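PDB 4RKS: mevalonate 3-kinase from Thermoplasma acidophilum, which phosphorylates the 3-hydroxyl of (R)-mevalonate with ATP, a step of the alternative mevalonate pathway to isoprenoids found in extreme acidophiles. Local coordinates for residues R91-R94 / R95-R99; P143-P147 / H148-N152; K183-D186 / P187-S191; E315-G319 / S320-M324. One frame throughout, in Å; residues are numbered along the deposited sequence.

Contact 1. Residues R91-R94 / R95-R99; sequences RSVR and RVLDR
R91 and D98 are joined by a salt bridge that spans the first two turns of helix 92-99. NH2 of R91 donates to OD2 of D98 over 3.0 Å. The oxygen offers its syn lone pair, and the carboxylate lies at the edge of the guanidinium with the two planes only 20° apart. A bend at chi3 (66°) turns the R91 guanidinium out of the line of its own chain, and its NH1 then lies over one face of the R94 guanidinium, 3.2 Å above that plane. Inside this outer layer runs the helix backbone. R95 N reaches R91 O at 2.8 Å, from above the carbonyl plane; L97 N bonds V93 O and D98 N bonds R94 O. The long R95 side chain runs back along the chain, its CB 3.0 Å from R91 O, and its NH2 takes N90 O as a hydrogen-bond partner just ahead of the helix. D88 receives the backbone N-H groups of V93 and R94 at the helix start. On the buried side V93 and L97 lie side by side and point the same way, with CG1 of V93 4.1 Å from CD1 of L97. V93 also touches Y115, an ATP-binding residue on strand 113-120, while V96 packs on I134 and I138 of helix 128-141. The helix is therefore two-faced: an apolar side lies against the nucleotide-binding part of this GHMP kinase, and the other carries the overlapping guanidiniums of R91 and R94, with R95 directed separately back to N90; the negative charge of D98 probably eases the repulsion between R91 and R94.

Contact 2. Residues P143-P147 / H148-N152; sequences PDLDP and HDVEN
The backbone N-H of H148 is capped by OD1 of D146 at the start of helix 147-154: H148 N donates to OD1 of D146 over 2.9 Å, meeting the carboxylate from above its plane. The D146 carboxylate reaches the first turn because chi1 (-171°) sets CG opposite the backbone N. Its carbonyl works as well, since D146 O accepts from V150 N at 3.0 Å, nearly straight at 165°, and more weakly from D149 N. P147 O then takes E151 N, and the helix is under way. D146 is thus the N-cap, with a proline in the first helical position, where its lack of an N-H costs no bond. Were D146 replaced by an alanine, H148 N would probably lose its capping acceptor and the first turn would be less firmly tied.

Among the charged groups, D146 and D149 set their carboxylates 3.8 Å apart, OD2 to OD2, with planes 52° apart. A water accepts from D146 N and donates weakly to D149 OD2, and the positive end of the helix dipole probably offsets some of the repulsion. The flat groups of D146 and H148 stand almost perpendicular, and OD1 of D146 lies at the edge of the imidazole, 3.5 Å from CD2 of H148. That ring also stacks with Y180 and F166.

Apolar contact runs along the inner side. CB of L145 meets CG2 of V150 at 4.2 Å, and both side chains touch Y100, while L145 and P147 rest on L139 of helix 128-141.

Contact 3. Residues K183-D186 / P187-S191; sequences KILD and PEAFS
CE1 of F190 lies 4.1 Å from CB of L185, and CZ of F190 lies equally far from CD1 of L185. The two side chains cross at about a right angle where strand 179-185 gives way to a short 3-10 turn. With CG beside its own backbone N (chi1 -60°), the F190 ring folds back toward the strand, and D186 O stands near the ring plane at its edge, 3.6 Å from CD1 of F190. L185 sends its other branch elsewhere, CD2 reaching CB of A189 at 4.1 Å.

The turn itself is tied by A189 N donating to D186 O over 3.0 Å, with the donor well above the carbonyl plane. P187 opens this 3-10 segment of 187-189, which leads out of a classic beta bulge: I184 and L185 both face L169 of strand 169-174. F190 touches L169 as well, and I243 of helix 243-262 meets both L185 and F190. A serine in place of F190 would probably open a gap beside L185 and take away the ring that I243 and L169 pack on.

On the outer side, the E188 chain bends at chi2 (71°) and brings OE1 to within 3.2 Å of CB of D186. The carboxylates of D186 and E188 are turned 78° apart, OD2 of D186 being 4.5 Å from OE1 of E188. Farther along, E188 O accepts from both OG and N of S191.

Contact 4. Residues E315-G319 / S320-M324; sequences ENTFG and SKKKM
T317 O is gripped twice by S320. The serine OG donates to it over 2.7 Å, lying close to the carbonyl plane (15° out), and S320 N adds a weak bond at 3.0 Å. The favour is returned, for OG1 of T317 donates to S320 O over 2.9 Å. Both hydroxyls stand between their own backbone N and carbonyl carbon (chi1 63° in T317, 64° in S320), a crowded position that keeps each one close to the main chain and lets it reach the other residue's carbonyl. The result is a pair of side-chain-to-backbone bonds running in opposite senses across a tight turn, fixing both the chain reversal and the rotation of the two side chains. The turn passes through F318 and G319, both with positive phi. It is prepared one step earlier by an Asx turn, in which N316 OD1 accepts from F318 N; the same OD1 sits over one face of the F318 ring, 3.7 Å above its plane.

The other branch of T317, its methyl CG2, goes to K322. CG2 of T317 touches CD of K322 at 3.6 Å, the two side chains crossing at about a right angle. The K322 chain bends at chi3, and its NZ donates to F312 O while making a cation-pi contact with the F312 ring.

Residues 315-319 belong to the loop that leads from helix 308-312 into strand 321-327. T317, S320 and K322 all lean on F198 of the antiparallel neighbour 193-199, which bonds through its backbone to K321 and K323, and F318 packs against helix 271-283.

Overall arrangement
The four contacts follow one another along the chain, each closing before the next opens. Contacts 1 and 2 both belong to the N-terminal, diphosphomevalonate decarboxylase-like part of the protein, centres 15 Å apart; the two contacts do not touch, their nearest atoms being about 6 Å apart, but both pack on helix 128-141. Contact 3 lies 22 Å from contact 2 between centres, at the exit of strand 179-185, where the chain turns toward strand 193-199. That strand pairs with strand 321-327, which carries contact 4, about 27 Å from contact 3 between centres. Contact 4 lies across the chain's centre from contacts 1 and 2, so the series runs from the ATP-binding side to a region remote from the known binding sites.

Contact 1. Residues R91-R94 / R95-R99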
# COMPACT_ATOMS: atom_id res chain seq x y z
N ARG A 91 -19.67 -6.72 5.45
CA ARG A 91 -19.96 -5.29 5.58
C ARG A 91 -18.67 -4.51 5.74
O ARG A 91 -18.61 -3.51 6.46
CB ARG A 91 -20.92 -5.02 6.75
CG ARG A 91 -22.20 -5.84 6.71
CD ARG A 91 -23.15 -5.47 7.83
NE ARG A 91 -23.64 -4.10 7.68
CZ ARG A 91 -24.63 -3.75 6.87
NH1 ARG A 91 -25.25 -4.66 6.14
NH2 ARG A 91 -25.01 -2.48 6.79
N SER A 92 -17.62 -4.97 5.06
CA SER A 92 -16.31 -4.32 5.07
C SER A 92 -16.40 -2.87 4.57
O SER A 92 -16.07 -1.93 5.29
CB SER A 92 -15.33 -5.14 4.22
OG SER A 92 -14.16 -4.39 3.93
N VAL A 93 -16.87 -2.68 3.34
CA VAL A 93 -17.05 -1.34 2.79
C VAL A 93 -18.30 -0.68 3.37
O VAL A 93 -18.29 0.52 3.68
CB VAL A 93 -17.13 -1.37 1.25
CG1 VAL A 93 -17.58 -0.01 0.69
CG2 VAL A 93 -15.78 -1.78 0.65
N ARG A 94 -19.36 -1.45 3.54
CA ARG A 94 -20.62 -0.91 4.04
C ARG A 94 -20.50 -0.35 5.47
O ARG A 94 -21.21 0.58 5.82
CB ARG A 94 -21.73 -1.96 3.95
CG ARG A 94 -22.21 -2.17 2.51
CD ARG A 94 -23.51 -2.95 2.43
NE ARG A 94 -23.39 -4.30 2.98
CZ ARG A 94 -24.37 -5.19 3.00
NH1 ARG A 94 -25.56 -4.89 2.48
NH2 ARG A 94 -24.16 -6.39 3.53
N ARG A 95 -19.60 -0.91 6.28
CA ARG A 95 -19.30 -0.36 7.61
C ARG A 95 -18.85 1.09 7.55
O ARG A 95 -19.33 1.93 8.32
CB ARG A 95 -18.20 -1.16 8.31
CG ARG A 95 -18.71 -2.07 9.40
CD ARG A 95 -17.57 -2.78 10.10
NE ARG A 95 -18.02 -4.00 10.76
CZ ARG A 95 -18.16 -5.17 10.15
NH1 ARG A 95 -18.58 -6.23 10.83
NH2 ARG A 95 -17.87 -5.28 8.86
N VAL A 96 -17.92 1.38 6.64
CA VAL A 96 -17.39 2.73 6.44
C VAL A 96 -18.48 3.66 5.95
O VAL A 96 -18.64 4.79 6.44
CB VAL A 96 -16.23 2.75 5.42
CG1 VAL A 96 -15.80 4.18 5.14
CG2 VAL A 96 -15.07 1.91 5.92
N LEU A 97 -19.24 3.21 4.97
CA LEU A 97 -20.30 4.04 4.43
C LEU A 97 -21.32 4.39 5.53
O LEU A 97 -21.77 5.53 5.60
CB LEU A 97 -20.96 3.36 3.24
CG LEU A 97 -19.97 3.08 2.09
CD1 LEU A 97 -20.71 2.58 0.88
CD2 LEU A 97 -19.13 4.31 1.75
N ASP A 98 -21.68 3.42 6.38
CA ASP A 98 -22.65 3.69 7.45
C ASP A 98 -22.13 4.68 8.48
O ASP A 98 -22.87 5.56 8.94
CB ASP A 98 -23.06 2.39 8.16
CG ASP A 98 -23.88 1.47 7.28
OD1 ASP A 98 -24.52 1.96 6.32
OD2 ASP A 98 -23.89 0.24 7.55
N ARG A 99 -20.85 4.54 8.84
CA ARG A 99 -20.23 5.44 9.83
C ARG A 99 -20.30 6.92 9.42
O ARG A 99 -20.43 7.80 10.28
CB ARG A 99 -18.78 5.02 10.07
CG ARG A 99 -17.90 6.04 10.80
CD ARG A 99 -18.37 6.32 12.23
NE ARG A 99 -17.41 7.14 12.97
CZ ARG A 99 -17.43 8.48 13.02
NH1 ARG A 99 -16.51 9.12 13.72
NH2 ARG A 99 -18.37 9.17 12.39

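Contact 2. Residues P143-P147 / H148-N152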
# COMPACT_ATOMS: atom_id res chain seq x y z
N PRO A 143 -14.63 18.54 4.08
CA PRO A 143 -13.17 18.72 4.11
C PRO A 143 -12.58 19.02 5.49
O PRO A 143 -11.36 18.91 5.65
CB PRO A 143 -12.93 19.89 3.14
CG PRO A 143 -14.29 20.47 2.83
CD PRO A 143 -15.29 19.37 3.05
N ASP A 144 -13.40 19.36 6.49
CA ASP A 144 -12.81 19.65 7.79
C ASP A 144 -12.76 18.41 8.68
O ASP A 144 -12.38 18.50 9.83
CB ASP A 144 -13.55 20.81 8.50
CG ASP A 144 -15.05 20.59 8.64
OD1 ASP A 144 -15.53 19.45 8.49
OD2 ASP A 144 -15.75 21.59 8.93
N LEU A 145 -13.10 17.23 8.14
CA LEU A 145 -12.86 16.01 8.91
C LEU A 145 -11.35 15.82 9.11
O LEU A 145 -10.53 16.27 8.30
CB LEU A 145 -13.46 14.77 8.22
CG LEU A 145 -14.99 14.59 8.22
CD1 LEU A 145 -15.42 13.52 7.22
CD2 LEU A 145 -15.51 14.27 9.61
N ASP A 146 -10.98 15.16 10.21
CA ASP A 146 -9.60 14.75 10.45
C ASP A 146 -9.27 13.51 9.62
O ASP A 146 -9.83 12.45 9.86
CB ASP A 146 -9.38 14.50 11.94
CG ASP A 146 -7.92 14.30 12.30
OD1 ASP A 146 -7.10 14.06 11.39
OD2 ASP A 146 -7.59 14.36 13.49
N PRO A 147 -8.35 13.62 8.65
CA PRO A 147 -8.03 12.44 7.84
C PRO A 147 -7.39 11.32 8.66
O PRO A 147 -7.54 10.15 8.29
CB PRO A 147 -7.04 12.98 6.79
CG PRO A 147 -6.54 14.31 7.31
CD PRO A 147 -7.60 14.82 8.25
N HIS A 148 -6.69 11.65 9.75
CA HIS A 148 -6.15 10.62 10.64
C HIS A 148 -7.27 9.84 11.35
O HIS A 148 -7.11 8.65 11.62
CB HIS A 148 -5.20 11.22 11.66
CG HIS A 148 -4.01 11.89 11.05
ND1 HIS A 148 -2.88 11.19 10.66
CD2 HIS A 148 -3.77 13.19 10.75
CE1 HIS A 148 -2.00 12.04 10.15
NE2 HIS A 148 -2.52 13.25 10.19
N ASP A 149 -8.39 10.51 11.64
CA ASP A 149 -9.59 9.85 12.16
C ASP A 149 -10.26 8.99 11.10
O ASP A 149 -10.64 7.85 11.37
CB ASP A 149 -10.62 10.86 12.69
CG ASP A 149 -10.26 11.42 14.06
OD1 ASP A 149 -9.53 10.75 14.81
OD2 ASP A 149 -10.75 12.53 14.39
N VAL A 150 -10.44 9.54 9.90
CA VAL A 150 -11.07 8.78 8.80
C VAL A 150 -10.24 7.52 8.52
O VAL A 150 -10.80 6.42 8.33
CB VAL A 150 -11.20 9.63 7.50
CG1 VAL A 150 -11.63 8.76 6.31
CG2 VAL A 150 -12.17 10.76 7.69
N GLU A 151 -8.92 7.66 8.55
CA GLU A 151 -8.01 6.54 8.35
C GLU A 151 -8.31 5.35 9.26
O GLU A 151 -8.25 4.21 8.81
CB GLU A 151 -6.56 6.96 8.57
CG GLU A 151 -5.58 5.84 8.24
CD GLU A 151 -4.14 6.20 8.57
OE1 GLU A 151 -3.78 7.39 8.42
OE2 GLU A 151 -3.37 5.31 8.98
N ASN A 152 -8.63 5.62 10.52
CA ASN A 152 -8.94 4.54 11.47
C ASN A 152 -10.08 3.66 10.96
O ASN A 152 -10.01 2.44 11.05
CB ASN A 152 -9.30 5.11 12.85
CG ASN A 152 -8.09 5.66 13.60
OD1 ASN A 152 -6.99 5.12 13.50
ND2 ASN A 152 -8.29 6.74 14.35
O HOH W 1 -12.86 13.91 12.14

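Contact 3. Residues K183-D186 / P187-S191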
# COMPACT_ATOMS: atom_id res chain seq x y z
N LYS A 183 3.39 11.61 7.40
CA LYS A 183 4.12 11.85 6.16
C LYS A 183 5.56 12.21 6.48
O LYS A 183 5.82 13.14 7.23
CB LYS A 183 3.48 12.98 5.36
CG LYS A 183 2.13 12.62 4.79
CD LYS A 183 1.19 13.82 4.80
CE LYS A 183 1.60 14.85 3.78
NZ LYS A 183 0.57 15.91 3.63
N ILE A 184 6.50 11.48 5.88
CA ILE A 184 7.92 11.62 6.21
C ILE A 184 8.72 12.31 5.11
O ILE A 184 9.58 13.14 5.40
CB ILE A 184 8.53 10.22 6.50
CG1 ILE A 184 7.81 9.55 7.67
CG2 ILE A 184 9.98 10.33 6.82
CD1 ILE A 184 7.91 10.31 8.98
N LEU A 185 8.41 11.98 3.85
CA LEU A 185 8.99 12.65 2.69
C LEU A 185 7.94 12.75 1.57
O LEU A 185 7.11 11.85 1.39
CB LEU A 185 10.23 11.90 2.17
CG LEU A 185 11.56 11.95 2.93
CD1 LEU A 185 12.56 10.98 2.26
CD2 LEU A 185 12.13 13.37 2.98
N ASP A 186 7.99 13.86 0.84
CA ASP A 186 7.15 14.08 -0.34
C ASP A 186 7.62 13.20 -1.51
O ASP A 186 8.78 12.81 -1.56
CB ASP A 186 7.19 15.56 -0.77
CG ASP A 186 6.64 16.51 0.29
OD1 ASP A 186 5.75 16.11 1.07
OD2 ASP A 186 7.09 17.68 0.32
N PRO A 187 6.73 12.91 -2.46
CA PRO A 187 7.13 12.24 -3.71
C PRO A 187 8.29 12.96 -4.42
O PRO A 187 9.12 12.30 -5.04
CB PRO A 187 5.85 12.26 -4.57
CG PRO A 187 4.81 13.04 -3.78
CD PRO A 187 5.27 13.11 -2.37
N GLU A 188 8.36 14.28 -4.30
CA GLU A 188 9.44 15.07 -4.90
C GLU A 188 10.84 14.69 -4.38
O GLU A 188 11.83 14.85 -5.10
CB GLU A 188 9.21 16.56 -4.67
CG GLU A 188 8.07 17.16 -5.49
CD GLU A 188 6.68 16.71 -5.03
OE1 GLU A 188 6.53 16.27 -3.87
OE2 GLU A 188 5.74 16.80 -5.85
N ALA A 189 10.92 14.19 -3.15
CA ALA A 189 12.21 13.79 -2.61
C ALA A 189 12.80 12.58 -3.35
O ALA A 189 13.98 12.30 -3.22
CB ALA A 189 12.10 13.49 -1.14
N PHE A 190 11.96 11.86 -4.09
CA PHE A 190 12.40 10.68 -4.85
C PHE A 190 12.50 10.91 -6.35
O PHE A 190 12.54 9.94 -7.12
CB PHE A 190 11.45 9.49 -4.61
CG PHE A 190 11.35 9.07 -3.18
CD1 PHE A 190 10.48 9.71 -2.32
CD2 PHE A 190 12.13 8.03 -2.70
CE1 PHE A 190 10.37 9.32 -1.00
CE2 PHE A 190 12.04 7.63 -1.39
CZ PHE A 190 11.16 8.28 -0.52
N SER A 191 12.54 12.16 -6.78
CA SER A 191 12.49 12.46 -8.21
C SER A 191 13.73 11.92 -8.95
O SER A 191 13.68 11.69 -10.16
CB SER A 191 12.36 13.97 -8.43
OG SER A 191 13.43 14.66 -7.81

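Contact 4. Residues E315-G319 / S320-M324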
# COMPACT_ATOMS: atom_id res chain seq x y z
N GLU A 315 18.06 -8.61 -19.89
CA GLU A 315 17.53 -9.68 -20.73
C GLU A 315 16.98 -10.87 -19.94
O GLU A 315 15.95 -11.44 -20.30
CB GLU A 315 18.61 -10.16 -21.70
N ASN A 316 17.67 -11.26 -18.87
CA ASN A 316 17.23 -12.43 -18.12
C ASN A 316 16.37 -12.07 -16.92
O ASN A 316 16.86 -11.99 -15.79
CB ASN A 316 18.43 -13.25 -17.66
CG ASN A 316 18.05 -14.68 -17.35
OD1 ASN A 316 16.87 -15.01 -17.22
ND2 ASN A 316 19.05 -15.55 -17.23
N THR A 317 15.08 -11.90 -17.16
CA THR A 317 14.14 -11.56 -16.10
C THR A 317 13.58 -12.82 -15.46
O THR A 317 12.68 -12.74 -14.61
CB THR A 317 13.00 -10.70 -16.64
OG1 THR A 317 12.25 -11.43 -17.62
CG2 THR A 317 13.55 -9.44 -17.29
N PHE A 318 14.11 -13.98 -15.85
CA PHE A 318 13.67 -15.28 -15.34
C PHE A 318 12.17 -15.45 -15.45
O PHE A 318 11.52 -15.97 -14.54
CB PHE A 318 14.12 -15.47 -13.88
CG PHE A 318 15.59 -15.30 -13.68
CD1 PHE A 318 16.45 -16.39 -13.76
CD2 PHE A 318 16.13 -14.05 -13.44
CE1 PHE A 318 17.81 -16.24 -13.58
CE2 PHE A 318 17.50 -13.88 -13.27
CZ PHE A 318 18.34 -14.98 -13.33
N GLY A 319 11.61 -15.00 -16.57
CA GLY A 319 10.19 -15.13 -16.82
C GLY A 319 9.35 -14.19 -15.97
O GLY A 319 8.26 -14.56 -15.54
N SER A 320 9.88 -13.00 -15.69
CA SER A 320 9.08 -11.97 -15.05
C SER A 320 8.77 -10.87 -16.05
O SER A 320 9.49 -10.70 -17.03
CB SER A 320 9.80 -11.38 -13.82
OG SER A 320 11.01 -10.73 -14.17
N LYS A 321 7.67 -10.16 -15.83
CA LYS A 321 7.35 -9.00 -16.65
C LYS A 321 7.74 -7.73 -15.90
O LYS A 321 7.73 -7.71 -14.67
CB LYS A 321 5.87 -8.99 -17.03
CG LYS A 321 5.51 -10.11 -18.00
CD LYS A 321 4.02 -10.14 -18.32
CE LYS A 321 3.69 -11.28 -19.27
NZ LYS A 321 2.22 -11.45 -19.45
N LYS A 322 8.06 -6.68 -16.64
CA LYS A 322 8.66 -5.49 -16.05
C LYS A 322 7.78 -4.25 -16.13
O LYS A 322 7.12 -4.00 -17.13
CB LYS A 322 10.01 -5.21 -16.72
CG LYS A 322 11.02 -6.34 -16.56
CD LYS A 322 12.25 -6.11 -17.42
CE LYS A 322 11.94 -6.28 -18.91
NZ LYS A 322 13.14 -6.08 -19.79
N LYS A 323 7.78 -3.47 -15.05
CA LYS A 323 7.12 -2.17 -15.05
C LYS A 323 8.04 -1.10 -14.47
O LYS A 323 8.77 -1.36 -13.50
CB LYS A 323 5.82 -2.21 -14.25
CG LYS A 323 4.58 -1.90 -15.06
CD LYS A 323 4.15 -3.09 -15.88
CE LYS A 323 2.88 -2.79 -16.66
NZ LYS A 323 2.40 -3.96 -17.46
N MET A 324 7.99 0.09 -15.04
CA MET A 324 8.75 1.22 -14.53
C MET A 324 7.85 2.04 -13.60
O MET A 324 6.83 2.58 -14.05
CB MET A 324 9.28 2.09 -15.67
CG MET A 324 10.15 3.26 -15.23
SD MET A 324 11.76 2.79 -14.57
CE MET A 324 12.58 2.25 -16.08